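Local coordinates for putative ABC transporter (Thermobispora bispora, PDB 4PE6), which probably binds a carbohydrate or related small solute for uptake by an ABC transporter, and holds a trihydroxybutanoic acid in this crystal, at residues S76-K81 / I99-D104; K170-A173 / Q177-T180; G199-V204 / A224-P229; V233-N238 / L242-D247. All coordinates share one frame; numbering follows the deposited sequence.

Interaction 1 of 4, residues S76-K81 / I99-D104; sequences SLLLQK and IQQACD
Leu78 and Ala102 bring their backbones together, CA to CA 6.9 Å, where the end of helix 67-78 passes the last turns of helix 96-104. The meeting is small, burying about 125 Å² in all, and it rests on one leucine used as a two-pronged probe. Its CG stands anti to the carbonyl carbon (chi1 -69°), which sends the isobutyl group out toward the neighbouring helix, where the two methyls divide the work. CD2 settles on the methyl of Ala102, with 3.8 Å between Leu78 CD2 and Ala102 CB, while CD1 reaches both the CA of the same alanine and the amide end of Gln101. The glutamine arrives with its chain extended (chi1 179°) and passes obliquely over the leucine, so that Gln101 NE2 comes within 3.8 Å of Leu78 CD1; this is van der Waals contact between an amide nitrogen and a methyl, and no hydrogen bond joins the two segments. With Leu78 cut back to an alanine, the methyl of Ala102 would probably lose its apolar partner and a gap would open between the helices. A type I turn spans Leu78 to Lys81, and Lys81, at positive phi, is the first residue to leave helical backbone angles. Both segments cover the same beta sheet. Leu77 packs on Val59 of strand 55-60 and Ala22 of strand 20-25, Ala102 on Val109 of strand 108-112, and Cys103 forms a disulfide with Cys120, tying helix 96-104 to the chain beyond that strand.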
loop_
_atom_site.group_PDB
_atom_site.type_symbol
_atom_site.label_atom_id
_atom_site.label_comp_id
_atom_site.label_asym_id
_atom_site.label_seq_id
_atom_site.Cartn_x
_atom_site.Cartn_y
_atom_site.Cartn_z
ATOM N N SER A 76 -12.782 15.547 14.762
ATOM C CA SER A 76 -12.024 16.781 15.033
ATOM C C SER A 76 -11.669 17.511 13.727
ATOM O O SER A 76 -11.676 18.753 13.672
ATOM C CB SER A 76 -10.778 16.518 15.892
ATOM O OG SER A 76 -11.155 16.236 17.237
ATOM N N LEU A 77 -11.387 16.752 12.674
ATOM C CA LEU A 77 -11.138 17.352 11.357
ATOM C C LEU A 77 -12.389 18.044 10.821
ATOM O O LEU A 77 -12.304 19.140 10.258
ATOM C CB LEU A 77 -10.643 16.314 10.337
ATOM C CG LEU A 77 -9.142 15.988 10.415
ATOM C CD1 LEU A 77 -8.828 14.743 9.609
ATOM C CD2 LEU A 77 -8.319 17.166 9.938
ATOM N N LEU A 78 -13.553 17.424 10.987
ATOM C CA LEU A 78 -14.776 18.024 10.447
ATOM C C LEU A 78 -15.086 19.385 11.071
ATOM O O LEU A 78 -15.608 20.268 10.396
ATOM C CB LEU A 78 -15.970 17.088 10.595
ATOM C CG LEU A 78 -15.901 15.849 9.708
ATOM C CD1 LEU A 78 -17.150 15.022 9.948
ATOM C CD2 LEU A 78 -15.752 16.209 8.232
ATOM N N LEU A 79 -14.724 19.567 12.340
ATOM C CA LEU A 79 -14.861 20.863 12.994
ATOM C C LEU A 79 -14.102 21.974 12.297
ATOM O O LEU A 79 -14.458 23.129 12.457
ATOM C CB LEU A 79 -14.390 20.799 14.456
ATOM C CG LEU A 79 -15.188 19.859 15.349
ATOM C CD1 LEU A 79 -14.474 19.677 16.681
ATOM C CD2 LEU A 79 -16.608 20.381 15.539
ATOM N N GLN A 80 -13.037 21.639 11.572
ATOM C CA GLN A 80 -12.238 22.626 10.850
ATOM C C GLN A 80 -12.766 22.877 9.440
ATOM O O GLN A 80 -12.151 23.610 8.668
ATOM C CB GLN A 80 -10.787 22.160 10.774
ATOM C CG GLN A 80 -10.121 22.050 12.133
ATOM C CD GLN A 80 -8.734 21.461 12.033
ATOM O OE1 GLN A 80 -8.503 20.347 12.472
ATOM N NE2 GLN A 80 -7.799 22.215 11.461
ATOM N N LYS A 81 -13.884 22.247 9.096
ATOM C CA LYS A 81 -14.601 22.540 7.859
ATOM C C LYS A 81 -13.796 22.265 6.591
ATOM O O LYS A 81 -13.656 23.132 5.731
ATOM C CB LYS A 81 -15.099 23.988 7.873
ATOM C CG LYS A 81 -16.136 24.252 8.949
ATOM C CD LYS A 81 -17.481 23.632 8.567
ATOM C CE LYS A 81 -18.618 24.223 9.382
ATOM N NZ LYS A 81 -18.458 23.894 10.825
ATOM N N ILE A 99 -18.145 8.769 7.912
ATOM C CA ILE A 99 -18.047 9.095 6.487
ATOM C C ILE A 99 -19.366 9.704 6.051
ATOM O O ILE A 99 -19.389 10.729 5.376
ATOM C CB ILE A 99 -17.611 7.882 5.633
ATOM C CG1 ILE A 99 -16.113 7.607 5.857
ATOM C CG2 ILE A 99 -17.890 8.114 4.158
ATOM C CD1 ILE A 99 -15.619 6.303 5.250
ATOM N N GLN A 100 -20.474 9.101 6.466
ATOM C CA GLN A 100 -21.776 9.656 6.123
ATOM C C GLN A 100 -21.988 11.022 6.777
ATOM O O GLN A 100 -22.616 11.895 6.192
ATOM C CB GLN A 100 -22.887 8.685 6.494
ATOM C CG GLN A 100 -24.270 9.118 6.014
ATOM C CD GLN A 100 -24.371 9.138 4.511
ATOM O OE1 GLN A 100 -24.200 8.113 3.865
ATOM N NE2 GLN A 100 -24.641 10.306 3.942
ATOM N N GLN A 101 -21.446 11.215 7.981
ATOM C CA GLN A 101 -21.530 12.497 8.666
ATOM C C GLN A 101 -20.793 13.576 7.866
ATOM O O GLN A 101 -21.289 14.706 7.701
ATOM C CB GLN A 101 -20.952 12.376 10.093
ATOM C CG GLN A 101 -20.959 13.673 10.894
ATOM C CD GLN A 101 -20.245 13.564 12.224
ATOM O OE1 GLN A 101 -20.192 12.494 12.830
ATOM N NE2 GLN A 101 -19.695 14.685 12.692
ATOM N N ALA A 102 -19.605 13.233 7.374
ATOM C CA ALA A 102 -18.843 14.129 6.529
ATOM C C ALA A 102 -19.631 14.511 5.272
ATOM O O ALA A 102 -19.729 15.681 4.942
ATOM C CB ALA A 102 -17.502 13.509 6.153
ATOM N N CYS A 103 -20.215 13.526 4.593
ATOM C CA CYS A 103 -20.965 13.802 3.370
ATOM C C CYS A 103 -22.185 14.686 3.652
ATOM O O CYS A 103 -22.501 15.601 2.879
ATOM C CB CYS A 103 -21.403 12.495 2.704
ATOM S SG CYS A 103 -20.014 11.543 2.007
ATOM N N ASP A 104 -22.870 14.404 4.759
ATOM C CA ASP A 104 -24.055 15.187 5.141
ATOM C C ASP A 104 -23.699 16.641 5.438
ATOM O O ASP A 104 -24.547 17.526 5.313
ATOM C CB ASP A 104 -24.708 14.592 6.378
ATOM C CG ASP A 104 -25.384 13.270 6.111
ATOM O OD1 ASP A 104 -25.525 12.865 4.937
ATOM O OD2 ASP A 104 -25.787 12.634 7.103
#

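Interaction 2 of 4, residues K170-A173 / Q177-T180; sequences KILA and QVKT
Leu172 meets Val178 and Thr180 through branched side chains, methyl against methyl and methyl against hydroxyl oxygen, with no ring, amide or carboxylate laid against either face of another. The flat groups that do matter are two peptide carbonyls, which share a water: it is 2.8 Å from Leu172 O and, on its other bond, 2.7 Å from Val178 O. More acceptors stand within its reach than it has protons, so each bond is probably made part of the time. Beside this bridge the leucine forks. Its CG is anti to the carbonyl carbon (chi1 -80°), and although the CB leaves the helix at a slant to the strand, the methyls come closer. CD2 goes to the valine, 4.0 Å separating Leu172 CD2 from Val178 CG1, and CD1 goes to the threonine, where Leu172 CD1 lies 3.7 Å from Thr180 OG1. Both partners are crossed at about a right angle. They stand two residues apart on the strand and point the same way, toward the helix, whereas Lys179 between them points away. Here the beta-alpha-beta crossover shows its return leg: strand 147-153, helix 159-173 and strand 178-185 follow in order, and the helix end lies over the strand that it precedes. That strand is outermost in the sheet within this chain, and the contact is a surface one. Leu140 of helix 128-142 touches both Leu172 and Val178. Through its backbone Lys179 is hydrogen-bonded to Gly147 and Val149, and the side chain of Leu172 touches Val151.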
loop_
_atom_site.group_PDB
_atom_site.type_symbol
_atom_site.label_atom_id
_atom_site.label_comp_id
_atom_site.label_asym_id
_atom_site.label_seq_id
_atom_site.Cartn_x
_atom_site.Cartn_y
_atom_site.Cartn_z
ATOM N N LYS A 170 -5.792 -18.935 -0.979
ATOM C CA LYS A 170 -6.290 -19.557 -2.207
ATOM C C LYS A 170 -5.166 -20.073 -3.105
ATOM O O LYS A 170 -5.215 -21.196 -3.592
ATOM C CB LYS A 170 -7.137 -18.568 -2.978
ATOM C CG LYS A 170 -7.879 -19.209 -4.123
ATOM C CD LYS A 170 -8.617 -18.169 -4.944
ATOM C CE LYS A 170 -9.322 -18.821 -6.133
ATOM N NZ LYS A 170 -9.119 -18.014 -7.373
ATOM N N ILE A 171 -4.158 -19.245 -3.326
ATOM C CA ILE A 171 -3.015 -19.633 -4.120
ATOM C C ILE A 171 -2.271 -20.789 -3.445
ATOM O O ILE A 171 -1.895 -21.758 -4.108
ATOM C CB ILE A 171 -2.098 -18.431 -4.399
ATOM C CG1 ILE A 171 -2.831 -17.437 -5.299
ATOM C CG2 ILE A 171 -0.770 -18.867 -5.017
ATOM C CD1 ILE A 171 -2.137 -16.089 -5.411
ATOM N N LEU A 172 -2.070 -20.716 -2.136
ATOM C CA LEU A 172 -1.392 -21.795 -1.432
ATOM C C LEU A 172 -2.118 -23.126 -1.616
ATOM O O LEU A 172 -1.479 -24.160 -1.747
ATOM C CB LEU A 172 -1.270 -21.502 0.060
ATOM C CG LEU A 172 -0.138 -20.551 0.418
ATOM C CD1 LEU A 172 -0.335 -20.067 1.841
ATOM C CD2 LEU A 172 1.197 -21.243 0.260
ATOM N N ALA A 173 -3.443 -23.088 -1.642
ATOM C CA ALA A 173 -4.251 -24.301 -1.796
ATOM C C ALA A 173 -4.006 -25.003 -3.140
ATOM O O ALA A 173 -4.263 -26.206 -3.269
ATOM C CB ALA A 173 -5.723 -23.961 -1.628
ATOM N N GLN A 177 1.851 -29.569 -2.041
ATOM C CA GLN A 177 3.133 -29.985 -1.491
ATOM C C GLN A 177 3.851 -28.845 -0.764
ATOM O O GLN A 177 4.946 -29.037 -0.259
ATOM C CB GLN A 177 4.041 -30.544 -2.593
ATOM C CG GLN A 177 3.421 -31.676 -3.401
ATOM C CD GLN A 177 2.909 -32.788 -2.518
ATOM O OE1 GLN A 177 1.748 -33.196 -2.618
ATOM N NE2 GLN A 177 3.771 -33.285 -1.634
ATOM N N VAL A 178 3.255 -27.661 -0.734
ATOM C CA VAL A 178 3.787 -26.575 0.080
ATOM C C VAL A 178 3.092 -26.584 1.437
ATOM O O VAL A 178 1.875 -26.704 1.504
ATOM C CB VAL A 178 3.637 -25.218 -0.636
ATOM C CG1 VAL A 178 4.002 -24.057 0.281
ATOM C CG2 VAL A 178 4.530 -25.214 -1.866
ATOM N N LYS A 179 3.886 -26.473 2.502
ATOM C CA LYS A 179 3.408 -26.491 3.871
ATOM C C LYS A 179 3.685 -25.126 4.501
ATOM O O LYS A 179 4.813 -24.606 4.412
ATOM C CB LYS A 179 4.137 -27.563 4.693
ATOM C CG LYS A 179 4.000 -28.997 4.173
ATOM C CD LYS A 179 2.538 -29.434 4.162
ATOM C CE LYS A 179 2.364 -30.933 3.922
ATOM N NZ LYS A 179 2.333 -31.281 2.471
ATOM N N THR A 180 2.655 -24.547 5.117
ATOM C CA THR A 180 2.817 -23.312 5.852
ATOM C C THR A 180 3.276 -23.705 7.248
ATOM O O THR A 180 2.528 -24.341 7.981
ATOM C CB THR A 180 1.521 -22.465 5.907
ATOM O OG1 THR A 180 1.167 -22.008 4.600
ATOM C CG2 THR A 180 1.721 -21.251 6.772
HETATM O O HOH W 1 -0.196 -25.193 0.551
#

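Interaction 3 of 4, residues G199-V204 / A224-P229; sequences GVLPSV and ATAGKP
Leu201 touches Ala226 and Lys228, which flank Gly227, the glycine of a Schellman motif that ends helix 216-226. The leucine CB points toward that helix end and its CD1 methyl goes to the alanine, with Leu201 CD1 and Ala226 CB 4.0 Å apart. Nearer the backbone on the same side chain, the lysine's aliphatic portion passes by, bringing Lys228 CE to 4.1 Å from Leu201 CB. The lysine is nearly straight until its last torsion (chi4 -83°), where it bends and takes NZ past the carbonyl of Leu201; at 4.2 Å, Lys228 NZ to Leu201 O is too long for a hydrogen bond, and no such bond links the segments. What sets these groups in place lies in the next shell. Gly227 adopts a positive phi (71°), which glycine takes readily, and its N bonds to Ala224 O, turning the chain so that Ala226 and Lys228 can both face the leucine. Phe223, from the preceding helical turn, touches Leu201 and Lys228 alike. On the other segment, helix 190-200 runs on into a short 3-10 turn carrying Leu201, while Val200 and Val204 pack on Ala182 and Val181 of strand 178-185, within the alpha/beta lobe of a periplasmic binding protein. Val200 O is gripped twice by Ser203, through its N and its hydroxyl: Ser203 OG donates to Val200 O at 2.8 Å, tilted 16° from the carbonyl plane.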
loop_
_atom_site.group_PDB
_atom_site.type_symbol
_atom_site.label_atom_id
_atom_site.label_comp_id
_atom_site.label_asym_id
_atom_site.label_seq_id
_atom_site.Cartn_x
_atom_site.Cartn_y
_atom_site.Cartn_z
ATOM N N GLY A 199 11.160 -14.800 15.977
ATOM C CA GLY A 199 10.453 -15.493 17.039
ATOM C C GLY A 199 10.147 -16.946 16.745
ATOM O O GLY A 199 10.244 -17.777 17.650
ATOM N N VAL A 200 9.811 -17.274 15.498
ATOM C CA VAL A 200 9.409 -18.650 15.170
ATOM C C VAL A 200 10.489 -19.532 14.550
ATOM O O VAL A 200 10.336 -20.749 14.522
ATOM C CB VAL A 200 8.159 -18.694 14.252
ATOM C CG1 VAL A 200 6.999 -17.947 14.887
ATOM C CG2 VAL A 200 8.465 -18.152 12.852
ATOM N N LEU A 201 11.561 -18.941 14.039
ATOM C CA LEU A 201 12.600 -19.709 13.348
ATOM C C LEU A 201 13.148 -20.899 14.139
ATOM O O LEU A 201 13.246 -21.995 13.592
ATOM C CB LEU A 201 13.752 -18.801 12.877
ATOM C CG LEU A 201 13.440 -17.945 11.649
ATOM C CD1 LEU A 201 14.631 -17.076 11.258
ATOM C CD2 LEU A 201 12.980 -18.787 10.461
ATOM N N PRO A 202 13.477 -20.710 15.432
ATOM C CA PRO A 202 13.990 -21.880 16.168
ATOM C C PRO A 202 13.010 -23.072 16.220
ATOM O O PRO A 202 13.443 -24.210 16.356
ATOM C CB PRO A 202 14.249 -21.325 17.581
ATOM C CG PRO A 202 14.374 -19.847 17.406
ATOM C CD PRO A 202 13.430 -19.504 16.278
ATOM N N SER A 203 11.710 -22.820 16.087
ATOM C CA SER A 203 10.718 -23.885 16.227
ATOM C C SER A 203 10.320 -24.548 14.912
ATOM O O SER A 203 9.532 -25.487 14.935
ATOM C CB SER A 203 9.460 -23.345 16.903
ATOM O OG SER A 203 8.757 -22.489 16.020
ATOM N N VAL A 204 10.832 -24.075 13.772
ATOM C CA VAL A 204 10.393 -24.623 12.486
ATOM C C VAL A 204 11.510 -25.243 11.654
ATOM O O VAL A 204 12.686 -24.963 11.860
ATOM C CB VAL A 204 9.621 -23.584 11.630
ATOM C CG1 VAL A 204 8.387 -23.101 12.375
ATOM C CG2 VAL A 204 10.512 -22.416 11.220
ATOM N N ALA A 224 19.466 -13.901 8.739
ATOM C CA ALA A 224 20.876 -13.591 9.003
ATOM C C ALA A 224 21.213 -13.695 10.491
ATOM O O ALA A 224 22.265 -14.250 10.847
ATOM C CB ALA A 224 21.237 -12.208 8.477
ATOM N N THR A 225 20.320 -13.210 11.353
ATOM C CA THR A 225 20.546 -13.262 12.808
ATOM C C THR A 225 20.589 -14.705 13.301
ATOM O O THR A 225 21.351 -15.028 14.205
ATOM C CB THR A 225 19.487 -12.455 13.606
ATOM O OG1 THR A 225 19.678 -11.067 13.358
ATOM C CG2 THR A 225 19.637 -12.660 15.104
ATOM N N ALA A 226 19.781 -15.561 12.677
ATOM C CA ALA A 226 19.753 -16.973 13.009
ATOM C C ALA A 226 20.854 -17.763 12.301
ATOM O O ALA A 226 21.019 -18.957 12.573
ATOM C CB ALA A 226 18.392 -17.562 12.673
ATOM N N GLY A 227 21.578 -17.117 11.381
ATOM C CA GLY A 227 22.617 -17.786 10.596
ATOM C C GLY A 227 22.071 -18.767 9.559
ATOM O O GLY A 227 22.795 -19.639 9.083
ATOM N N LYS A 228 20.798 -18.626 9.217
ATOM C CA LYS A 228 20.157 -19.499 8.240
ATOM C C LYS A 228 20.149 -18.852 6.859
ATOM O O LYS A 228 20.014 -17.655 6.758
ATOM C CB LYS A 228 18.722 -19.798 8.667
ATOM C CG LYS A 228 18.585 -20.650 9.924
ATOM C CD LYS A 228 17.100 -20.860 10.220
ATOM C CE LYS A 228 16.834 -21.274 11.655
ATOM N NZ LYS A 228 17.010 -22.734 11.907
ATOM N N PRO A 229 20.239 -19.650 5.787
ATOM C CA PRO A 229 20.221 -19.070 4.443
ATOM C C PRO A 229 18.932 -18.286 4.149
ATOM O O PRO A 229 17.831 -18.648 4.608
ATOM C CB PRO A 229 20.301 -20.294 3.526
ATOM C CG PRO A 229 19.740 -21.419 4.349
ATOM C CD PRO A 229 20.192 -21.125 5.754
#

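Interaction 4 of 4, residues V233-N238 / L242-D247; sequences VTFETN and LSYWKD
Phe235, Leu242 and Asn238 give up the most surface where strand 232-235 turns into helix 239-247, the first half of a beta-alpha-beta unit completed by strand 255-258. Phe235 leads: its ring touches two aromatic residues of the helix. On Trp245 it comes over one face, with Phe235 CD2 4.0 Å above the indole plane and displaced toward the rim; the phenyl and the five-membered ring are inclined at 33°, an oblique pairing. The Phe235 and Tyr244 side chains cross at about a right angle, Phe235 CE1 sitting 3.8 Å from Tyr244 CD2. Both helix residues hold CG anti to their backbone N, which turns their rings back toward the strand. Over one face of the phenyl, toward its rim, stands Val233 CG2, 3.5 Å above the plane. Reduced to an alanine, Phe235 would probably open a gap beside Tyr244 and Trp245 and take away one of the surfaces that hold their rings. Beyond the phenylalanine, Trp245 has a cation-pi partner in Arg296, and Tyr244 meets Tyr217 edge-to-face. Leu242 curls back over the turn, its CD1 3.8 Å from Glu236 O, with torsions away from the usual staggered values (chi1 -91°). Asn238 is the helix N-cap, its OD1 accepting from Ala241 N. Its carbonyl serves the helix as well: Leu242 N donates to Asn238 O across 3.2 Å, almost straight at 169°.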
loop_
_atom_site.group_PDB
_atom_site.type_symbol
_atom_site.label_atom_id
_atom_site.label_comp_id
_atom_site.label_asym_id
_atom_site.label_seq_id
_atom_site.Cartn_x
_atom_site.Cartn_y
_atom_site.Cartn_z
ATOM N N VAL A 233 11.985 -14.084 -0.691
ATOM C CA VAL A 233 11.192 -13.131 0.086
ATOM C C VAL A 233 10.434 -12.143 -0.798
ATOM O O VAL A 233 10.632 -12.066 -2.022
ATOM C CB VAL A 233 12.068 -12.352 1.111
ATOM C CG1 VAL A 233 12.649 -13.295 2.155
ATOM C CG2 VAL A 233 13.183 -11.591 0.417
ATOM N N THR A 234 9.546 -11.385 -0.169
ATOM C CA THR A 234 8.777 -10.352 -0.846
ATOM C C THR A 234 9.299 -9.023 -0.338
ATOM O O THR A 234 8.958 -8.600 0.755
ATOM C CB THR A 234 7.273 -10.491 -0.557
ATOM O OG1 THR A 234 7.036 -10.520 0.861
ATOM C CG2 THR A 234 6.730 -11.763 -1.182
ATOM N N PHE A 235 10.173 -8.389 -1.122
ATOM C CA PHE A 235 10.822 -7.179 -0.686
ATOM C C PHE A 235 9.916 -5.971 -0.683
ATOM O O PHE A 235 9.002 -5.852 -1.495
ATOM C CB PHE A 235 12.002 -6.855 -1.609
ATOM C CG PHE A 235 13.191 -7.717 -1.374
ATOM C CD1 PHE A 235 13.871 -7.652 -0.165
ATOM C CD2 PHE A 235 13.656 -8.567 -2.358
ATOM C CE1 PHE A 235 14.979 -8.440 0.064
ATOM C CE2 PHE A 235 14.777 -9.357 -2.128
ATOM C CZ PHE A 235 15.432 -9.287 -0.919
ATOM N N GLU A 236 10.256 -5.058 0.216
ATOM C CA GLU A 236 9.914 -3.633 0.099
ATOM C C GLU A 236 10.267 -3.132 -1.292
ATOM O O GLU A 236 11.285 -3.543 -1.858
ATOM C CB GLU A 236 10.736 -2.803 1.095
ATOM C CG GLU A 236 10.450 -3.060 2.562
ATOM C CD GLU A 236 11.221 -4.214 3.172
ATOM O OE1 GLU A 236 11.866 -4.985 2.438
ATOM O OE2 GLU A 236 11.158 -4.362 4.407
ATOM N N THR A 237 9.472 -2.208 -1.812
ATOM C CA THR A 237 9.771 -1.534 -3.071
ATOM C C THR A 237 10.503 -0.235 -2.765
ATOM O O THR A 237 10.260 0.785 -3.400
ATOM C CB THR A 237 8.479 -1.240 -3.853
ATOM O OG1 THR A 237 7.521 -0.651 -2.969
ATOM C CG2 THR A 237 7.919 -2.531 -4.460
ATOM N N ASN A 238 11.395 -0.262 -1.768
ATOM C CA ASN A 238 12.117 0.937 -1.394
ATOM C C ASN A 238 13.581 0.841 -1.834
ATOM O O ASN A 238 14.023 -0.200 -2.319
ATOM C CB ASN A 238 11.953 1.272 0.110
ATOM C CG ASN A 238 12.657 0.307 1.050
ATOM O OD1 ASN A 238 13.370 -0.611 0.646
ATOM N ND2 ASN A 238 12.456 0.525 2.341
ATOM N N LEU A 242 15.807 -2.841 -2.669
ATOM C CA LEU A 242 16.305 -2.990 -4.043
ATOM C C LEU A 242 17.829 -3.100 -4.108
ATOM O O LEU A 242 18.362 -3.963 -4.809
ATOM C CB LEU A 242 15.808 -1.846 -4.919
ATOM C CG LEU A 242 14.477 -2.074 -5.650
ATOM C CD1 LEU A 242 13.502 -2.991 -4.932
ATOM C CD2 LEU A 242 13.819 -0.725 -5.917
ATOM N N SER A 243 18.513 -2.250 -3.349
ATOM C CA SER A 243 19.971 -2.295 -3.252
ATOM C C SER A 243 20.480 -3.593 -2.621
ATOM O O SER A 243 21.508 -4.135 -3.047
ATOM C CB SER A 243 20.497 -1.100 -2.446
ATOM O OG SER A 243 19.957 0.131 -2.914
ATOM N N TYR A 244 19.791 -4.069 -1.586
ATOM C CA TYR A 244 20.162 -5.315 -0.921
ATOM C C TYR A 244 19.996 -6.490 -1.886
ATOM O O TYR A 244 20.857 -7.378 -1.963
ATOM C CB TYR A 244 19.316 -5.514 0.343
ATOM C CG TYR A 244 19.506 -6.850 1.020
ATOM C CD1 TYR A 244 20.555 -7.060 1.922
ATOM C CD2 TYR A 244 18.643 -7.913 0.752
ATOM C CE1 TYR A 244 20.723 -8.288 2.542
ATOM C CE2 TYR A 244 18.810 -9.139 1.363
ATOM C CZ TYR A 244 19.845 -9.323 2.252
ATOM O OH TYR A 244 19.998 -10.544 2.848
ATOM N N TRP A 245 18.887 -6.472 -2.623
ATOM C CA TRP A 245 18.602 -7.436 -3.682
ATOM C C TRP A 245 19.773 -7.497 -4.694
ATOM O O TRP A 245 20.227 -8.582 -5.074
ATOM C CB TRP A 245 17.279 -7.036 -4.352
ATOM C CG TRP A 245 16.625 -8.042 -5.251
ATOM C CD1 TRP A 245 17.019 -9.325 -5.484
ATOM C CD2 TRP A 245 15.439 -7.840 -6.029
ATOM N NE1 TRP A 245 16.164 -9.927 -6.374
ATOM C CE2 TRP A 245 15.181 -9.039 -6.720
ATOM C CE3 TRP A 245 14.564 -6.755 -6.208
ATOM C CZ2 TRP A 245 14.097 -9.183 -7.589
ATOM C CZ3 TRP A 245 13.493 -6.895 -7.075
ATOM C CH2 TRP A 245 13.265 -8.104 -7.754
ATOM N N LYS A 246 20.265 -6.335 -5.109
ATOM C CA LYS A 246 21.377 -6.272 -6.064
ATOM C C LYS A 246 22.717 -6.625 -5.411
ATOM O O LYS A 246 23.408 -7.539 -5.863
ATOM C CB LYS A 246 21.448 -4.884 -6.717
ATOM C CG LYS A 246 22.557 -4.709 -7.749
ATOM C CD LYS A 246 22.546 -5.822 -8.795
ATOM C CE LYS A 246 23.567 -5.578 -9.902
ATOM N NZ LYS A 246 23.251 -4.360 -10.703
ATOM N N ASP A 247 23.055 -5.927 -4.332
ATOM C CA ASP A 247 24.379 -6.040 -3.715
ATOM C C ASP A 247 24.702 -7.465 -3.263
ATOM O O ASP A 247 25.857 -7.862 -3.278
ATOM C CB ASP A 247 24.527 -5.057 -2.543
ATOM C CG ASP A 247 24.374 -3.599 -2.971
ATOM O OD1 ASP A 247 24.215 -3.337 -4.186
ATOM O OD2 ASP A 247 24.389 -2.717 -2.086
#

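Overall arrangement
In chain order the four contacts run in series, each closing before the next opens, and they fall on two sides of the molecule. Interaction 1 lies alone on one, about 40 to 48 Å centre to centre from the others. Interactions 2, 3 and 4 gather within about 20 to 24 Å of one another: strand 178-185 leads into helix 190-200, and helix 216-226 into strand 232-235. Each lies where helices pack on or beside strands of an alpha/beta lobe, in keeping with a two-lobed periplasmic binding protein; interactions 2 and 4 reach the same sheet. The bound trihydroxybutanoic acid lies about 8 Å from the Thr237 side chain in interaction 4; the others join elements farther out.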